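Long-range contacts in metallophosphoesterase (Clostridium thermocellum, PDB 4J6O), which is the 2',3'-phosphatase component of the bacterial Pnkp-Hen1 RNA repair system, a calcineurin-like enzyme that probably works with bound manganese: residues 45-53 and 75-86; 90-101 and 133-144. All coordinates share one frame; numbering follows the deposited sequence. Where two conformers were deposited one is given.

Contact 1: 45-53 and 75-86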
loop_
_atom_site.group_PDB
_atom_site.type_symbol
_atom_site.label_atom_id
_atom_site.label_comp_id
_atom_site.label_asym_id
_atom_site.label_seq_id
_atom_site.Cartn_x
_atom_site.Cartn_y
_atom_site.Cartn_z
ATOM N N VAL A 45 18.786 1.791 -14.031
ATOM C CA VAL A 45 19.211 1.608 -12.646
ATOM C C VAL A 45 18.278 2.272 -11.614
ATOM O O VAL A 45 17.729 3.340 -11.854
ATOM C CB VAL A 45 20.692 2.066 -12.489
ATOM C CG1 VAL A 45 20.868 3.044 -11.356
ATOM C CG2 VAL A 45 21.612 0.845 -12.333
ATOM N N GLY A 46 18.100 1.617 -10.466
ATOM C CA GLY A 46 17.256 2.143 -9.400
ATOM C C GLY A 46 15.836 2.322 -9.889
ATOM O O GLY A 46 15.236 1.367 -10.385
ATOM N N SER A 47 15.302 3.538 -9.788
ATOM C CA SER A 47 13.939 3.787 -10.256
ATOM C C SER A 47 13.809 3.857 -11.782
ATOM O O SER A 47 12.698 4.055 -12.299
ATOM C CB SER A 47 13.334 5.029 -9.592
ATOM O OG SER A 47 13.927 6.206 -10.104
ATOM N N GLY A 48 14.936 3.723 -12.494
ATOM C CA GLY A 48 14.905 3.713 -13.941
ATOM C C GLY A 48 15.093 2.295 -14.465
ATOM O O GLY A 48 15.250 2.078 -15.675
ATOM N N LYS A 49 15.047 1.316 -13.565
ATOM C CA LYS A 49 15.306 -0.070 -13.920
ATOM C C LYS A 49 14.148 -0.600 -14.765
ATOM O O LYS A 49 14.347 -1.407 -15.666
ATOM C CB LYS A 49 15.480 -0.915 -12.651
ATOM C CG LYS A 49 15.961 -2.329 -12.915
ATOM C CD LYS A 49 16.356 -3.011 -11.619
ATOM C CE LYS A 49 17.007 -4.393 -11.838
ATOM N NZ LYS A 49 16.130 -5.293 -12.628
ATOM N N TYR A 50 12.937 -0.118 -14.490
ATOM C CA TYR A 50 11.746 -0.616 -15.171
ATOM C C TYR A 50 10.949 0.536 -15.801
ATOM O O TYR A 50 11.049 1.673 -15.370
ATOM C CB TYR A 50 10.859 -1.388 -14.204
ATOM C CG TYR A 50 11.535 -2.535 -13.500
ATOM C CD1 TYR A 50 11.847 -3.711 -14.179
ATOM C CD2 TYR A 50 11.826 -2.449 -12.139
ATOM C CE1 TYR A 50 12.425 -4.779 -13.514
ATOM C CE2 TYR A 50 12.422 -3.493 -11.476
ATOM C CZ TYR A 50 12.721 -4.655 -12.168
ATOM O OH TYR A 50 13.306 -5.696 -11.486
ATOM N N ARG A 51 10.150 0.225 -16.817
ATOM C CA ARG A 51 9.163 1.177 -17.325
ATOM C C ARG A 51 7.856 0.451 -17.585
ATOM O O ARG A 51 7.817 -0.550 -18.291
ATOM C CB ARG A 51 9.645 1.901 -18.587
ATOM C CG ARG A 51 8.881 3.188 -18.831
ATOM C CD ARG A 51 9.531 4.090 -19.940
ATOM N NE ARG A 51 9.134 5.489 -19.755
ATOM C CZ ARG A 51 8.064 6.026 -20.324
ATOM N NH1 ARG A 51 7.747 7.297 -20.109
ATOM N NH2 ARG A 51 7.328 5.288 -21.140
ATOM N N VAL A 52 6.778 0.973 -17.006
ATOM C CA VAL A 52 5.475 0.311 -17.080
ATOM C C VAL A 52 4.508 1.175 -17.883
ATOM O O VAL A 52 4.445 2.390 -17.641
ATOM C CB VAL A 52 4.898 0.093 -15.661
ATOM C CG1 VAL A 52 3.669 -0.809 -15.770
ATOM C CG2 VAL A 52 5.995 -0.547 -14.811
ATOM N N THR A 53 3.758 0.559 -18.811
ATOM C CA THR A 53 2.742 1.279 -19.574
ATOM C C THR A 53 1.462 0.464 -19.650
ATOM O O THR A 53 1.446 -0.715 -19.294
ATOM C CB THR A 53 3.256 1.609 -20.991
ATOM O OG1 THR A 53 3.630 0.402 -21.663
ATOM C CG2 THR A 53 4.464 2.533 -20.880
ATOM N N GLU A 75 13.439 -4.674 -5.535
ATOM C CA GLU A 75 12.858 -4.707 -6.871
ATOM C C GLU A 75 11.460 -4.101 -6.836
ATOM O O GLU A 75 11.110 -3.335 -7.743
ATOM C CB GLU A 75 12.811 -6.122 -7.443
ATOM C CG GLU A 75 14.192 -6.709 -7.754
ATOM C CD GLU A 75 15.131 -5.722 -8.450
ATOM O OE1 GLU A 75 14.788 -5.230 -9.551
ATOM O OE2 GLU A 75 16.213 -5.435 -7.880
ATOM N N VAL A 76 10.672 -4.443 -5.802
ATOM C CA VAL A 76 9.380 -3.790 -5.642
ATOM C C VAL A 76 9.564 -2.267 -5.574
ATOM O O VAL A 76 8.846 -1.503 -6.199
ATOM C CB VAL A 76 8.637 -4.262 -4.362
ATOM C CG1 VAL A 76 7.395 -3.424 -4.103
ATOM C CG2 VAL A 76 8.234 -5.748 -4.507
ATOM N N LEU A 77 10.529 -1.825 -4.777
ATOM C CA LEU A 77 10.729 -0.394 -4.627
ATOM C C LEU A 77 11.106 0.253 -5.950
ATOM O O LEU A 77 10.568 1.314 -6.328
ATOM C CB LEU A 77 11.830 -0.127 -3.595
ATOM C CG LEU A 77 11.321 -0.210 -2.164
ATOM C CD1 LEU A 77 12.526 -0.311 -1.240
ATOM C CD2 LEU A 77 10.483 0.996 -1.826
ATOM N N LYS A 78 12.016 -0.377 -6.668
ATOM C CA LYS A 78 12.440 0.222 -7.945
ATOM C C LYS A 78 11.266 0.324 -8.909
ATOM O O LYS A 78 11.116 1.297 -9.630
ATOM C CB LYS A 78 13.547 -0.627 -8.569
ATOM C CG LYS A 78 14.838 -0.563 -7.792
ATOM C CD LYS A 78 15.836 -1.576 -8.270
ATOM C CE LYS A 78 16.970 -1.692 -7.283
ATOM N NZ LYS A 78 18.011 -2.511 -7.871
ATOM N N LEU A 79 10.469 -0.730 -8.960
ATOM C CA LEU A 79 9.343 -0.768 -9.874
ATOM C C LEU A 79 8.344 0.316 -9.489
ATOM O O LEU A 79 7.929 1.095 -10.329
ATOM C CB LEU A 79 8.700 -2.164 -9.907
ATOM C CG LEU A 79 7.462 -2.258 -10.790
ATOM C CD1 LEU A 79 7.940 -2.196 -12.239
ATOM C CD2 LEU A 79 6.691 -3.580 -10.539
ATOM N N VAL A 80 7.930 0.352 -8.218
ATOM C CA VAL A 80 6.912 1.307 -7.803
ATOM C C VAL A 80 7.363 2.778 -7.914
ATOM O O VAL A 80 6.616 3.645 -8.406
ATOM C CB VAL A 80 6.456 1.019 -6.346
ATOM C CG1 VAL A 80 5.483 2.078 -5.895
ATOM C CG2 VAL A 80 5.829 -0.347 -6.319
ATOM N N MET A 81 8.608 3.028 -7.518
ATOM C CA MET A 81 9.143 4.383 -7.661
ATOM C C MET A 81 9.186 4.892 -9.113
ATOM O O MET A 81 8.844 6.050 -9.396
ATOM C CB MET A 81 10.526 4.442 -7.034
ATOM C CG MET A 81 10.395 4.351 -5.549
ATOM S SD MET A 81 11.953 4.701 -4.800
ATOM C CE MET A 81 12.604 3.132 -4.961
ATOM N N GLY A 82 9.578 4.009 -10.031
ATOM C CA GLY A 82 9.520 4.328 -11.447
ATOM C C GLY A 82 8.114 4.607 -11.975
ATOM O O GLY A 82 7.921 5.410 -12.881
ATOM N N MET A 83 7.125 3.899 -11.440
ATOM C CA MET A 83 5.757 4.069 -11.862
ATOM C C MET A 83 5.218 5.384 -11.401
ATOM O O MET A 83 4.478 6.043 -12.123
ATOM C CB MET A 83 4.903 2.895 -11.341
ATOM C CG MET A 83 5.279 1.602 -12.050
ATOM S SD MET A 83 4.327 0.173 -11.470
ATOM C CE MET A 83 2.771 0.558 -12.077
ATOM N N VAL A 84 5.570 5.756 -10.179
ATOM C CA VAL A 84 5.085 7.015 -9.642
ATOM C C VAL A 84 5.764 8.101 -10.466
ATOM O O VAL A 84 5.143 9.079 -10.837
ATOM C CB VAL A 84 5.406 7.141 -8.148
ATOM C CG1 VAL A 84 5.111 8.537 -7.636
ATOM C CG2 VAL A 84 4.557 6.121 -7.346
ATOM N N LYS A 85 7.030 7.898 -10.798
ATOM C CA LYS A 85 7.772 8.958 -11.534
ATOM C C LYS A 85 7.328 9.156 -12.999
ATOM O O LYS A 85 7.327 10.269 -13.523
ATOM C CB LYS A 85 9.270 8.653 -11.402
ATOM C CG LYS A 85 10.198 9.686 -11.987
ATOM C CD LYS A 85 11.516 9.665 -11.222
ATOM C CE LYS A 85 12.645 9.138 -12.097
ATOM N NZ LYS A 85 13.994 9.679 -11.708
ATOM N N SER A 86 6.926 8.077 -13.654
ATOM C CA SER A 86 6.494 8.130 -15.051
ATOM C C SER A 86 5.033 8.589 -15.142
ATOM O O SER A 86 4.498 8.826 -16.245
ATOM C CB SER A 86 6.683 6.752 -15.717
ATOM O OG SER A 86 5.709 5.806 -15.272
HETATM O O HOH W 1 19.334 -1.304 -10.056
HETATM O O HOH W 2 10.648 5.301 -14.656
HETATM O O HOH W 3 8.780 1.451 -13.133
HETATM O O HOH W 4 11.475 1.392 -12.383
HETATM O O HOH W 5 7.206 2.978 -15.147
HETATM O O HOH W 6 4.956 4.890 -17.851
#
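The phenol of Tyr50 meets the carboxylate of Glu75 at the ring's edge: OE1 lies near the ring plane, while the two planes stand 76° apart. The Tyr50 OH to Glu75 OE1 hydrogen bond measures 2.5 Å, very short; Glu75 was deposited in two conformers, and this bond and both its salt bridges belong to the one given. One ring face is covered by the methylene CG of Lys49, 3.9 Å above the plane and over its centre. Continuing past the ring, Lys49 bends at its last torsion (chi4 -56°), which carries NZ back to the phenol, 3.1 Å from Tyr50 OH, and to a salt bridge with Glu75 OE1 at 3.4 Å. Glu75 OE2 is bridged by Lys78 NZ, through a weak hydrogen bond; that ammonium also pairs with Glu125 and makes a cation-pi contact with Phe129.

Beyond this polar end, strand 50-53 crosses helix 75-86 at -53°. Leu79 CD1 fills the angle between Tyr50 CB (3.6 Å) and Val52 CG2, and the same Val52 methyl rests 3.6 Å from Met83 CG. In the turn before the strand, Ser47 O is 3.3 Å from Gly82 CA, a backbone-to-backbone approach made at a glycine.

No direct backbone hydrogen bond joins strand and helix; instead a water accepts from Tyr50 N and lies 2.8 Å from Lys78 O, and another donates to Val52 O beside Ser86 OG. The hairpin is thus held by an apolar centre, a hydrated backbone seam and a network in which, for the given conformer, two lysines probably stabilise the negative charge of Glu75.

Contact 2: 90-101 and 133-144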
loop_
_atom_site.group_PDB
_atom_site.type_symbol
_atom_site.label_atom_id
_atom_site.label_comp_id
_atom_site.label_asym_id
_atom_site.label_seq_id
_atom_site.Cartn_x
_atom_site.Cartn_y
_atom_site.Cartn_z
ATOM N N LEU A 90 0.102 6.173 -8.433
ATOM C CA LEU A 90 0.266 6.893 -7.188
ATOM C C LEU A 90 0.413 5.860 -6.051
ATOM O O LEU A 90 0.072 4.700 -6.203
ATOM C CB LEU A 90 -0.940 7.772 -6.853
ATOM C CG LEU A 90 -1.357 8.887 -7.841
ATOM C CD1 LEU A 90 -2.671 9.496 -7.418
ATOM C CD2 LEU A 90 -0.281 9.925 -7.936
ATOM N N CYS A 91 0.972 6.312 -4.941
ATOM C CA CYS A 91 1.183 5.418 -3.799
ATOM C C CYS A 91 0.848 6.173 -2.523
ATOM O O CYS A 91 1.173 7.391 -2.369
ATOM C CB CYS A 91 2.657 4.997 -3.769
ATOM S SG CYS A 91 3.064 3.670 -2.564
ATOM N N VAL A 92 0.167 5.485 -1.613
ATOM C CA VAL A 92 -0.070 6.034 -0.276
ATOM C C VAL A 92 0.754 5.158 0.643
ATOM O O VAL A 92 1.139 4.023 0.330
ATOM C CB VAL A 92 -1.584 6.059 0.113
ATOM C CG1 VAL A 92 -2.321 6.980 -0.848
ATOM C CG2 VAL A 92 -2.207 4.661 0.061
ATOM N N PRO A 93 1.117 5.707 1.774
ATOM C CA PRO A 93 2.048 4.994 2.622
ATOM C C PRO A 93 1.389 3.987 3.561
ATOM O O PRO A 93 0.330 4.223 4.098
ATOM C CB PRO A 93 2.677 6.149 3.440
ATOM C CG PRO A 93 1.524 7.091 3.643
ATOM C CD PRO A 93 0.828 7.067 2.249
ATOM N N GLY A 94 2.090 2.856 3.768
ATOM C CA GLY A 94 1.716 1.927 4.817
ATOM C C GLY A 94 2.580 2.173 6.057
ATOM O O GLY A 94 3.632 2.859 5.981
ATOM N N ASN A 95 2.181 1.570 7.175
ATOM C CA ASN A 95 2.919 1.693 8.406
ATOM C C ASN A 95 4.367 1.199 8.263
ATOM O O ASN A 95 5.317 1.759 8.865
ATOM C CB ASN A 95 2.152 0.979 9.559
ATOM C CG ASN A 95 1.668 -0.483 9.214
ATOM O OD1 ASN A 95 1.171 -0.845 8.095
ATOM N ND2 ASN A 95 1.791 -1.328 10.236
ATOM N N HIS A 96 4.547 0.113 7.510
ATOM C CA HIS A 96 5.883 -0.432 7.373
ATOM C C HIS A 96 6.768 0.518 6.601
ATOM O O HIS A 96 7.983 0.583 6.882
ATOM C CB HIS A 96 5.821 -1.812 6.650
ATOM C CG HIS A 96 5.238 -2.898 7.501
ATOM N ND1 HIS A 96 6.001 -3.899 8.052
ATOM C CD2 HIS A 96 3.955 -3.134 7.898
ATOM C CE1 HIS A 96 5.227 -4.694 8.769
ATOM N NE2 HIS A 96 3.985 -4.247 8.702
ATOM N N ASP A 97 6.207 1.186 5.606
ATOM C CA ASP A 97 7.009 2.108 4.787
ATOM C C ASP A 97 7.532 3.277 5.634
ATOM O O ASP A 97 8.726 3.643 5.558
ATOM C CB ASP A 97 6.163 2.668 3.631
ATOM C CG ASP A 97 5.484 1.529 2.788
ATOM O OD1 ASP A 97 6.122 0.510 2.505
ATOM O OD2 ASP A 97 4.315 1.726 2.442
ATOM N N VAL A 98 6.633 3.877 6.385
ATOM C CA VAL A 98 6.958 5.050 7.235
ATOM C C VAL A 98 7.927 4.653 8.331
ATOM O O VAL A 98 8.840 5.417 8.691
ATOM C CB VAL A 98 5.662 5.675 7.810
ATOM C CG1 VAL A 98 5.943 6.692 8.940
ATOM C CG2 VAL A 98 4.907 6.343 6.675
ATOM N N LYS A 99 7.742 3.455 8.889
ATOM C CA LYS A 99 8.697 3.012 9.909
ATOM C C LYS A 99 10.076 2.821 9.274
ATOM O O LYS A 99 11.102 3.125 9.887
ATOM C CB LYS A 99 8.234 1.715 10.544
ATOM C CG LYS A 99 9.288 1.051 11.432
ATOM C CD LYS A 99 8.621 0.053 12.375
ATOM C CE LYS A 99 9.653 -0.730 13.155
ATOM N NZ LYS A 99 9.054 -1.954 13.746
ATOM N N LEU A 100 10.121 2.318 8.037
ATOM C CA LEU A 100 11.403 2.158 7.370
ATOM C C LEU A 100 12.049 3.502 7.172
ATOM O O LEU A 100 13.272 3.630 7.360
ATOM C CB LEU A 100 11.253 1.483 5.998
ATOM C CG LEU A 100 12.523 1.480 5.120
ATOM C CD1 LEU A 100 13.677 0.667 5.698
ATOM C CD2 LEU A 100 12.160 0.993 3.686
ATOM N N LEU A 101 11.244 4.489 6.763
ATOM C CA LEU A 101 11.774 5.864 6.593
ATOM C C LEU A 101 12.383 6.402 7.889
ATOM O O LEU A 101 13.494 6.975 7.871
ATOM C CB LEU A 101 10.707 6.816 6.040
ATOM C CG LEU A 101 11.102 8.299 5.969
ATOM C CD1 LEU A 101 12.313 8.462 5.130
ATOM C CD2 LEU A 101 9.981 9.123 5.417
ATOM N N VAL A 133 14.997 6.287 -1.993
ATOM C CA VAL A 133 13.910 5.586 -1.289
ATOM C C VAL A 133 13.377 6.505 -0.184
ATOM O O VAL A 133 12.184 6.644 0.007
ATOM C CB VAL A 133 14.400 4.225 -0.717
ATOM C CG1 VAL A 133 13.413 3.657 0.295
ATOM C CG2 VAL A 133 14.666 3.209 -1.865
ATOM N N LYS A 134 14.297 7.163 0.511
ATOM C CA LYS A 134 13.939 8.100 1.583
ATOM C C LYS A 134 13.120 9.249 1.055
ATOM O O LYS A 134 12.094 9.614 1.632
ATOM C CB LYS A 134 15.206 8.629 2.272
ATOM C CG LYS A 134 15.964 7.519 3.013
ATOM C CD LYS A 134 17.304 8.024 3.623
ATOM C CE LYS A 134 17.123 8.926 4.833
ATOM N NZ LYS A 134 18.453 9.515 5.244
ATOM N N ALA A 135 13.544 9.796 -0.078
ATOM C CA ALA A 135 12.839 10.911 -0.686
ATOM C C ALA A 135 11.460 10.460 -1.151
ATOM O O ALA A 135 10.474 11.171 -0.989
ATOM C CB ALA A 135 13.635 11.464 -1.845
ATOM N N PHE A 136 11.398 9.253 -1.706
ATOM C CA PHE A 136 10.142 8.717 -2.157
ATOM C C PHE A 136 9.151 8.533 -1.015
ATOM O O PHE A 136 7.989 8.894 -1.142
ATOM C CB PHE A 136 10.351 7.379 -2.845
ATOM C CG PHE A 136 9.084 6.686 -3.186
ATOM C CD1 PHE A 136 8.290 7.180 -4.204
ATOM C CD2 PHE A 136 8.721 5.497 -2.558
ATOM C CE1 PHE A 136 7.133 6.537 -4.571
ATOM C CE2 PHE A 136 7.557 4.854 -2.916
ATOM C CZ PHE A 136 6.760 5.377 -3.905
ATOM N N ILE A 137 9.595 7.963 0.096
ATOM C CA ILE A 137 8.658 7.651 1.131
ATOM C C ILE A 137 8.234 8.912 1.829
ATOM O O ILE A 137 7.103 9.044 2.284
ATOM C CB ILE A 137 9.246 6.638 2.126
ATOM C CG1 ILE A 137 9.469 5.297 1.416
ATOM C CG2 ILE A 137 8.328 6.415 3.270
ATOM C CD1 ILE A 137 10.092 4.272 2.352
ATOM N N ASP A 138 9.178 9.857 1.936
ATOM C CA ASP A 138 8.889 11.111 2.588
ATOM C C ASP A 138 7.858 11.939 1.843
ATOM O O ASP A 138 7.166 12.753 2.428
ATOM C CB ASP A 138 10.182 11.905 2.772
ATOM C CG ASP A 138 10.004 13.087 3.707
ATOM O OD1 ASP A 138 9.806 12.827 4.912
ATOM O OD2 ASP A 138 10.054 14.256 3.243
ATOM N N GLY A 139 7.731 11.728 0.543
ATOM C CA GLY A 139 6.761 12.522 -0.187
ATOM C C GLY A 139 5.403 11.870 -0.325
ATOM O O GLY A 139 4.492 12.442 -0.940
ATOM N N LEU A 140 5.234 10.672 0.238
ATOM C CA LEU A 140 3.926 10.022 0.135
ATOM C C LEU A 140 2.865 10.748 0.980
ATOM O O LEU A 140 3.092 11.087 2.142
ATOM C CB LEU A 140 4.008 8.542 0.527
ATOM C CG LEU A 140 4.976 7.706 -0.306
ATOM C CD1 LEU A 140 5.057 6.259 0.242
ATOM C CD2 LEU A 140 4.606 7.685 -1.785
ATOM N N VAL A 141 1.723 10.999 0.335
ATOM C CA VAL A 141 0.534 11.647 0.876
ATOM C C VAL A 141 -0.311 10.606 1.647
ATOM O O VAL A 141 -0.395 9.465 1.185
ATOM C CB VAL A 141 -0.280 12.203 -0.320
ATOM C CG1 VAL A 141 -1.566 12.839 0.132
ATOM C CG2 VAL A 141 0.551 13.218 -1.143
ATOM N N SER A 142 -0.896 10.982 2.799
ATOM C CA SER A 142 -1.631 10.023 3.656
ATOM C C SER A 142 -2.756 9.251 2.951
ATOM O O SER A 142 -2.915 8.038 3.145
ATOM C CB SER A 142 -2.171 10.749 4.898
ATOM O OG SER A 142 -3.249 11.599 4.553
ATOM N N HIS A 143 -3.503 9.952 2.112
ATOM C CA HIS A 143 -4.581 9.309 1.353
ATOM C C HIS A 143 -4.905 10.209 0.195
ATOM O O HIS A 143 -4.456 11.331 0.130
ATOM C CB HIS A 143 -5.829 9.117 2.214
ATOM C CG HIS A 143 -6.489 10.408 2.654
ATOM N ND1 HIS A 143 -5.919 11.276 3.577
ATOM C CD2 HIS A 143 -7.687 10.948 2.311
ATOM C CE1 HIS A 143 -6.762 12.275 3.801
ATOM N NE2 HIS A 143 -7.827 12.121 3.034
ATOM N N TYR A 144 -5.678 9.684 -0.752
ATOM C CA TYR A 144 -6.109 10.523 -1.856
ATOM C C TYR A 144 -7.612 10.450 -1.967
ATOM O O TYR A 144 -8.197 9.395 -1.771
ATOM C CB TYR A 144 -5.508 10.066 -3.173
ATOM C CG TYR A 144 -4.053 10.354 -3.342
ATOM C CD1 TYR A 144 -3.603 11.658 -3.481
ATOM C CD2 TYR A 144 -3.123 9.340 -3.384
ATOM C CE1 TYR A 144 -2.265 11.937 -3.674
ATOM C CE2 TYR A 144 -1.777 9.598 -3.585
ATOM C CZ TYR A 144 -1.353 10.921 -3.749
ATOM O OH TYR A 144 -0.018 11.240 -3.926
HETATM O O HOH W 7 1.687 10.047 -2.396
HETATM O O HOH W 8 -2.140 5.430 3.582
#
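Ile137 enters helix 95-101 as a knob into a hole lined by Asp97, Val98, Leu100 and Leu101, and the two helices cross at -130°. The receiving helix begins with Gly94-Asn95-His96-Asp97, the GNHD signature of calcineurin-like phosphoesterases, with Gly94 as its N-cap. Along the knob, CB faces Leu101 CB and CD2; branch CG2 of Ile137 presses 3.7 Å from Leu101 CB and also touches Asp97 O. The longer branch, set beside the backbone N (chi1 -66°), puts Ile137 CD1 at its tip 3.5 Å from Asp97 O and against Leu100 CD2. That carbonyl already accepts the helical bond from Leu101 N, so the isoleucine packs over a satisfied oxygen.

The side chain of Asp97, about 8 Å from the bound manganese, belongs to the second shell: OD2 accepts Gly94 N at 2.8 Å, out of the carboxylate plane, and also the amide of Asp65, a manganese ligand, while OD1 takes the amide of Leu66. These bonds tie the start of the helix to the metal-bearing loop.

Nearer the sheet, Leu140 wedges between Cys91 and Pro93, its CD2 toward Cys91 CB and its CD1 toward Pro93 CB. On strand 89-91, Leu90 CD1 makes a CH-pi contact over one face of Tyr144, 4.0 Å from the ring centroid and 15° off the normal; just past it, Val92 CG1 lies 3.6 Å from Tyr144 CD2. One water donates to Pro93 O and Ser142 O; another donates to Cys91 O at 2.7 Å, accepts from Val141 N at 2.9 Å, and meets Tyr144 OH.

How the contacts relate
From the N terminus, the chain passes strand 14-17 and the manganese ligands Asp19 and His21 before reaching the hairpin 37-40/50-53. Contact 1 closes a loop of 21 residues that carries strand 59-62 and the third ligand, Asp65. Helix 73-86 then leads into strand 89-91, completing a beta-alpha-beta crossover from strand 59-62. Contact 2 closes its own 31-residue, mainly helical excursion, so the loops follow in series and neither nest nor cross. Contact 1 fastens the hairpin to the crossover helix; contact 2 joins the edge of the five-stranded sheet to the six-stranded one. They meet where Met81 CG packs 3.6 Å from Phe136 CG.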